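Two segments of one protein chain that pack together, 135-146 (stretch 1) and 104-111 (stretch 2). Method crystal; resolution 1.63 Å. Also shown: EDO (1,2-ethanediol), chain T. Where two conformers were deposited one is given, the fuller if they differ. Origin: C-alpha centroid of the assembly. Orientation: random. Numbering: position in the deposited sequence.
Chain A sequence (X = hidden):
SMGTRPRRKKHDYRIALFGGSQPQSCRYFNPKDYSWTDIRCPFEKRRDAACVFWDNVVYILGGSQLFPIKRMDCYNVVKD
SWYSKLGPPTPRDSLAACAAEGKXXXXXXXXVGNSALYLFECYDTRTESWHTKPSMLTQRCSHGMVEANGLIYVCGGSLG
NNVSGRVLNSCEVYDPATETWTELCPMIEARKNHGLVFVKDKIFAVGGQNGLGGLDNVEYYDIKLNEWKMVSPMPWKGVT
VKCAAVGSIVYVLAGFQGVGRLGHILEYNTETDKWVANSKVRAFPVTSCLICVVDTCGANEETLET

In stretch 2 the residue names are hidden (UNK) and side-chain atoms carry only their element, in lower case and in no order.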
ATOM      1  N   SER A 135       0.588 -17.645  -9.434  1.00  4.43           N
ATOM      2  CA  SER A 135       1.611 -16.620  -9.368  1.00  5.72           C
ATOM      3  C   SER A 135       1.354 -15.483 -10.350  1.00  6.07           C
ATOM      4  O   SER A 135       0.780 -15.693 -11.436  1.00  5.17           O
ATOM      5  CB  SER A 135       2.961 -17.230  -9.703  1.00  8.18           C
ATOM      6  OG  SER A 135       3.394 -18.069  -8.638  1.00  9.34           O
ATOM      7  N   MET A 136       1.837 -14.292 -10.005  1.00  4.57           N
ATOM      8  CA  MET A 136       1.825 -13.171 -10.949  1.00  4.22           C
ATOM      9  C   MET A 136       2.591 -13.503 -12.211  1.00  5.49           C
ATOM     10  O   MET A 136       3.495 -14.356 -12.223  1.00  6.38           O
ATOM     11  CB  MET A 136       2.433 -11.897 -10.333  1.00  3.70           C
ATOM     12  CG  MET A 136       1.686 -11.363  -9.162  1.00  8.15           C
ATOM     13  SD  MET A 136       2.381  -9.868  -8.448  1.00  6.72           S
ATOM     14  CE  MET A 136       4.013 -10.443  -7.862  1.00  7.78           C
ATOM     15  N   LEU A 137       2.232 -12.795 -13.267  1.00  5.31           N
ATOM     16  CA  LEU A 137       2.902 -12.928 -14.579  1.00  4.38           C
ATOM     17  C   LEU A 137       4.344 -12.368 -14.555  1.00  5.13           C
ATOM     18  O   LEU A 137       5.226 -12.883 -15.259  1.00  6.18           O
ATOM     19  CB  LEU A 137       2.078 -12.221 -15.662  1.00  5.82           C
ATOM     20  CG  LEU A 137       0.671 -12.840 -15.910  1.00  7.67           C
ATOM     21  CD1 LEU A 137      -0.182 -11.949 -16.772  1.00  7.87           C
ATOM     22  CD2 LEU A 137       0.802 -14.201 -16.577  1.00 16.28           C
ATOM     23  N   THR A 138       4.571 -11.314 -13.749  1.00  5.00           N
ATOM     24  CA  THR A 138       5.895 -10.684 -13.591  1.00  3.68           C
ATOM     25  C   THR A 138       6.214 -10.571 -12.117  1.00  3.38           C
ATOM     26  O   THR A 138       5.392 -10.087 -11.324  1.00  5.45           O
ATOM     27  CB  THR A 138       5.914  -9.277 -14.199  1.00  6.97           C
ATOM     28  OG1 THR A 138       5.547  -9.337 -15.605  1.00  9.05           O
ATOM     29  CG2 THR A 138       7.290  -8.613 -14.014  1.00  7.38           C
ATOM     30  N   GLN A 139       7.398 -11.034 -11.752  1.00  5.47           N
ATOM     31  CA  GLN A 139       7.884 -10.923 -10.405  1.00  6.83           C
ATOM     32  C   GLN A 139       8.076  -9.443 -10.075  1.00  6.82           C
ATOM     33  O   GLN A 139       8.428  -8.638 -10.952  1.00  6.84           O
ATOM     34  CB  GLN A 139       9.210 -11.677 -10.259  1.00  7.17           C
ATOM     35  CG  GLN A 139      10.376 -11.050 -11.007  1.00 10.55           C
ATOM     36  CD  GLN A 139      11.452 -12.049 -11.389  1.00 27.41           C
ATOM     37  OE1 GLN A 139      11.311 -12.767 -12.354  1.00 12.21           O
ATOM     38  NE2 GLN A 139      12.541 -12.083 -10.626  1.00 20.80           N
ATOM     39  N   ARG A 140       7.845  -9.085  -8.822  1.00  4.46           N
ATOM     40  CA  ARG A 140       7.958  -7.675  -8.415  1.00  3.38           C
ATOM     41  C   ARG A 140       8.086  -7.468  -6.901  1.00  3.37           C
ATOM     42  O   ARG A 140       7.575  -8.252  -6.147  1.00  5.35           O
ATOM     43  CB  ARG A 140       6.787  -6.842  -8.956  1.00  6.58           C
ATOM     44  CG  ARG A 140       5.463  -7.324  -8.685  1.00 13.85           C
ATOM     45  CD  ARG A 140       4.413  -6.534  -9.506  1.00 11.51           C
ATOM     46  NE  ARG A 140       4.057  -7.073 -10.846  1.00  9.54           N
ATOM     47  CZ  ARG A 140       3.816  -6.338 -11.934  1.00  9.31           C
ATOM     48  NH1 ARG A 140       4.003  -5.027 -11.937  1.00 10.87           N
ATOM     49  NH2 ARG A 140       3.460  -6.921 -13.075  1.00 10.79           N
ATOM     50  N   CYS A 141       8.847  -6.431  -6.521  1.00  6.44           N
ATOM     51  CA  CYS A 141       8.969  -5.889  -5.149  0.50  3.91           C
ATOM     52  C   CYS A 141       8.566  -4.418  -5.177  1.00  4.20           C
ATOM     53  O   CYS A 141       8.806  -3.751  -6.179  1.00  5.99           O
ATOM     54  CB  CYS A 141      10.429  -5.926  -4.678  0.50  4.88           C
ATOM     55  SG  CYS A 141      11.094  -7.519  -4.319  0.50 15.51           S
ATOM     56  N   SER A 142       8.051  -3.901  -4.063  1.00  4.90           N
ATOM     57  CA  SER A 142       7.803  -2.468  -3.900  1.00  3.99           C
ATOM     58  C   SER A 142       6.757  -1.971  -4.861  1.00  2.54           C
ATOM     59  O   SER A 142       6.726  -0.808  -5.196  1.00  5.42           O
ATOM     60  CB  SER A 142       9.103  -1.667  -4.066  1.00  4.95           C
ATOM     61  OG  SER A 142      10.093  -2.108  -3.152  1.00  7.51           O
ATOM     62  N   HIS A 143       5.922  -2.893  -5.295  1.00  3.64           N
ATOM     63  CA  HIS A 143       4.779  -2.611  -6.128  1.00  3.64           C
ATOM     64  C   HIS A 143       3.568  -2.221  -5.302  1.00  4.49           C
ATOM     65  O   HIS A 143       3.504  -2.450  -4.104  1.00  6.58           O
ATOM     66  CB  HIS A 143       4.412  -3.865  -6.955  1.00  4.74           C
ATOM     67  CG  HIS A 143       4.198  -5.098  -6.120  1.00  3.70           C
ATOM     68  ND1 HIS A 143       5.199  -5.636  -5.338  1.00  3.43           N
ATOM     69  CD2 HIS A 143       3.111  -5.896  -5.946  1.00  3.56           C
ATOM     70  CE1 HIS A 143       4.727  -6.691  -4.695  1.00  4.67           C
ATOM     71  NE2 HIS A 143       3.477  -6.895  -5.075  1.00  3.42           N
ATOM     72  N   GLY A 144       2.590  -1.640  -5.967  1.00  4.15           N
ATOM     73  CA  GLY A 144       1.254  -1.452  -5.354  1.00  6.94           C
ATOM     74  C   GLY A 144       0.303  -2.579  -5.662  1.00  6.17           C
ATOM     75  O   GLY A 144       0.391  -3.228  -6.737  1.00  5.88           O
ATOM     76  N   MET A 145      -0.622  -2.847  -4.727  1.00  6.07           N
ATOM     77  CA  MET A 145      -1.695  -3.801  -4.956  1.00  5.62           C
ATOM     78  C   MET A 145      -2.955  -3.285  -4.334  1.00  6.54           C
ATOM     79  O   MET A 145      -2.939  -2.858  -3.147  1.00  9.10           O
ATOM     80  CB  MET A 145      -1.375  -5.185  -4.391  1.00  5.41           C
ATOM     81  CG  MET A 145      -2.372  -6.281  -4.855  1.00  8.64           C
ATOM     82  SD  MET A 145      -1.853  -8.039  -4.629  1.00 10.95           S
ATOM     83  CE  MET A 145      -1.705  -7.988  -2.844  1.00  8.72           C
ATOM     84  N   VAL A 146      -4.042  -3.281  -5.105  1.00  2.78           N
ATOM     85  CA  VAL A 146      -5.319  -2.756  -4.611  1.00  2.25           C
ATOM     86  C   VAL A 146      -6.482  -3.597  -5.090  1.00  5.85           C
ATOM     87  O   VAL A 146      -6.460  -4.144  -6.190  1.00  5.16           O
ATOM     88  CB  VAL A 146      -5.500  -1.268  -5.046  1.00  5.35           C
ATOM     89  CG1 VAL A 146      -5.638  -1.157  -6.541  1.00  6.89           C
ATOM     90  CG2 VAL A 146      -6.674  -0.612  -4.336  1.00  7.19           C
ATOM     91  N   UNK A 104      -7.125 -12.329   2.719  1.00  6.17           N
ATOM     92  CA  UNK A 104      -5.999 -11.401   2.665  1.00  8.35           C
ATOM     93  C   UNK A 104      -4.987 -11.930   1.669  1.00 10.20           C
ATOM     94  O   UNK A 104      -4.411 -12.993   1.884  1.00 15.96           O
ATOM     95  c   UNK A 104      -7.127  -9.773   4.905  1.00 15.89           C
ATOM     96  c   UNK A 104      -5.292 -11.285   4.038  1.00 10.10           C
ATOM     97  c   UNK A 104      -4.163 -10.301   3.955  1.00 13.78           C
ATOM     98  c   UNK A 104      -6.283 -10.926   5.158  1.00 16.54           C
ATOM     99  N   UNK A 105      -4.742 -11.173   0.610  1.00  4.71           N
ATOM    100  CA  UNK A 105      -3.793 -11.547  -0.423  1.00  5.64           C
ATOM    101  C   UNK A 105      -2.456 -10.851  -0.223  1.00  7.98           C
ATOM    102  O   UNK A 105      -2.398  -9.686   0.191  1.00  7.56           O
ATOM    103  c   UNK A 105      -5.591 -11.987  -2.187  1.00  7.84           C
ATOM    104  c   UNK A 105      -6.851 -11.525  -1.808  1.00 11.45           C
ATOM    105  c   UNK A 105      -5.521 -13.154  -2.928  1.00  4.87           C
ATOM    106  c   UNK A 105      -6.653 -13.862  -3.270  1.00  7.89           C
ATOM    107  c   UNK A 105      -7.886 -13.408  -2.890  1.00  9.36           C
ATOM    108  c   UNK A 105      -4.343 -11.221  -1.818  1.00  5.99           C
ATOM    109  c   UNK A 105      -8.013 -12.241  -2.158  1.00  9.52           C
ATOM    110  o   UNK A 105      -9.013 -14.114  -3.241  1.00 10.25           O
ATOM    111  N   UNK A 106      -1.396 -11.608  -0.477  1.00  5.83           N
ATOM    112  CA  UNK A 106      -0.013 -11.099  -0.405  1.00  2.96           C
ATOM    113  C   UNK A 106       0.697 -11.452  -1.673  1.00  5.23           C
ATOM    114  O   UNK A 106       0.598 -12.583  -2.142  1.00  5.65           O
ATOM    115  c   UNK A 106      -0.046 -11.320   2.138  1.00 10.02           C
ATOM    116  o   UNK A 106       0.912 -13.053   0.751  1.00  8.91           O
ATOM    117  c   UNK A 106       0.739 -11.648   0.844  1.00  6.82           C
ATOM    118  N   UNK A 107       1.417 -10.485  -2.252  1.00  5.36           N
ATOM    119  CA  UNK A 107       2.097 -10.687  -3.541  1.00  5.25           C
ATOM    120  C   UNK A 107       3.491 -10.155  -3.581  1.00  3.48           C
ATOM    121  O   UNK A 107       3.807  -9.109  -3.026  1.00  4.76           O
ATOM    122  o   UNK A 107       1.317  -8.587  -4.513  1.00  6.60           O
ATOM    123  c   UNK A 107       1.317 -10.005  -4.690  1.00  5.37           C
ATOM    124  N   UNK A 108       4.334 -10.891  -4.299  1.00  4.34           N
ATOM    125  CA  UNK A 108       5.663 -10.442  -4.595  1.00  4.20           C
ATOM    126  C   UNK A 108       6.536 -10.292  -3.382  1.00  3.07           C
ATOM    127  O   UNK A 108       6.376 -11.018  -2.373  1.00  4.28           O
ATOM    128  N   UNK A 109       7.483  -9.361  -3.482  1.00  6.09           N
ATOM    129  CA  UNK A 109       8.480  -9.169  -2.422  1.00  4.34           C
ATOM    130  C   UNK A 109       9.752  -9.925  -2.715  1.00  8.44           C
ATOM    131  O   UNK A 109       9.894 -10.511  -3.767  1.00  7.83           O
ATOM    132  N   UNK A 110      10.689  -9.879  -1.764  1.00  6.05           N
ATOM    133  CA  UNK A 110      12.021 -10.438  -1.924  1.00  8.55           C
ATOM    134  C   UNK A 110      12.348 -11.238  -0.697  1.00 11.08           C
ATOM    135  O   UNK A 110      11.955 -10.874   0.405  1.00 11.77           O
ATOM    136  c   UNK A 110      13.084  -9.323  -2.080  1.00 12.24           C
ATOM    137  o   UNK A 110      13.016  -8.374  -1.029  1.00 26.00           O
ATOM    138  N   UNK A 111      13.078 -12.323  -0.896  1.00 13.91           N
ATOM    139  CA  UNK A 111      13.731 -13.054   0.180  1.00 19.24           C
ATOM    140  C   UNK A 111      15.228 -12.743   0.057  1.00 26.57           C
ATOM    141  O   UNK A 111      15.655 -11.991  -0.828  1.00 29.68           O
ATOM    142  c   UNK A 111      13.549 -14.565   0.014  1.00 21.53           C
ATOM    143  o   UNK A 111      12.282 -16.912  -1.484  1.00 40.05           O
ATOM    144  c   UNK A 111      12.093 -16.608  -0.281  1.00 28.18           C
ATOM    145  c   UNK A 111      12.134 -15.124   0.114  1.00 21.37           C
ATOM    146  o   UNK A 111      11.887 -17.464   0.608  1.00 40.45           O
TER
HETATM  147  C1  EDO T 969       5.904 -18.145 -13.357  1.00 48.55           C
HETATM  148  O1  EDO T 969       5.932 -19.344 -12.569  1.00 58.58           O
HETATM  149  C2  EDO T 969       4.744 -17.247 -12.921  1.00 40.71           C
HETATM  150  O2  EDO T 969       4.584 -16.157 -13.843  1.00 39.68           O

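Position 104 carries four side-chain carbons and no heteroatom; the chain forks at its first carbon, and one arm is two carbons long. It lies in the strand, buried, and its side chain is out of reach of stretch 1. This is Ile104.

At position 105 a single carbon leads to a six-carbon ring bearing one oxygen. Its CA-to-CB bond points toward stretch 1, but the end of the side chain leads away, so that contact is made near the backbone: Met145 CE lies 3.5 Å from the backbone O of 105 and 4.3 Å from its CB. The ring with its single oxygen identifies Tyr105.

The side chain at position 106 has one carbon carrying an oxygen and a second carbon. Its CA-to-CB bond points away from stretch 1, as expected for the alternation along a strand, and the oxygen is hydrogen-bonded elsewhere in the structure. The branched hydroxyl side chain is that of Thr106.

Position 107 bears one carbon followed by one oxygen, and its CA-to-CB bond points toward stretch 1. The oxygen sits at the edge of the His143 ring, near its plane, and the carbon, CB, is 3.9 Å from Met136 SD. The residue is Ser107. Its OG forms a hydrogen bond with His143 NE2 (2.8 Å), in which either atom could be the donor, and lies 3.2 Å from Met145 SD.

No side-chain atoms are present at position 108, and phi is 65°. A CB here would fall 2.3 Å from Arg140 O and 2.7 Å from His143 CE1, both clashes. Only glycine fits, hence Gly108; its CA approaches Arg140 O at 3.3 Å in a CA-H...O contact.

Position 109 also lacks a side chain. With phi/psi of 95/-176°, a CB would jam against the carbonyl oxygen of the preceding residue, so the backbone itself calls for Gly109. Its N donates a hydrogen bond to Arg140 O (2.9 Å), and its C lies 3.2 Å from Cys141 SG.

At position 110 one carbon carries one oxygen, and the CA-to-CB bond points sideways. The carbon, CB, packs 3.5 Å from Cys141 SG, while the oxygen is hydrogen-bonded elsewhere in the structure. This is Ser110.

Position 111 has three carbons in a row, the third carrying two oxygens: a carboxylate, Glu111, beyond reach of stretch 1.

The contact thus combines two hydrogen bonds with close packing of sulfur-containing side chains. Ser107 engages His143 through its hydroxyl. The bare CA of Gly108 leaves room for Arg140 O, which accepts the hydrogen bond from Gly109 N, while Gly109 allows a backbone conformation that a side chain would obstruct. Met136, Cys141 and Met145 pack around these polar links, and together the stretches bury 369 Å².

Stretch 2 104-111: IYTSGGSE
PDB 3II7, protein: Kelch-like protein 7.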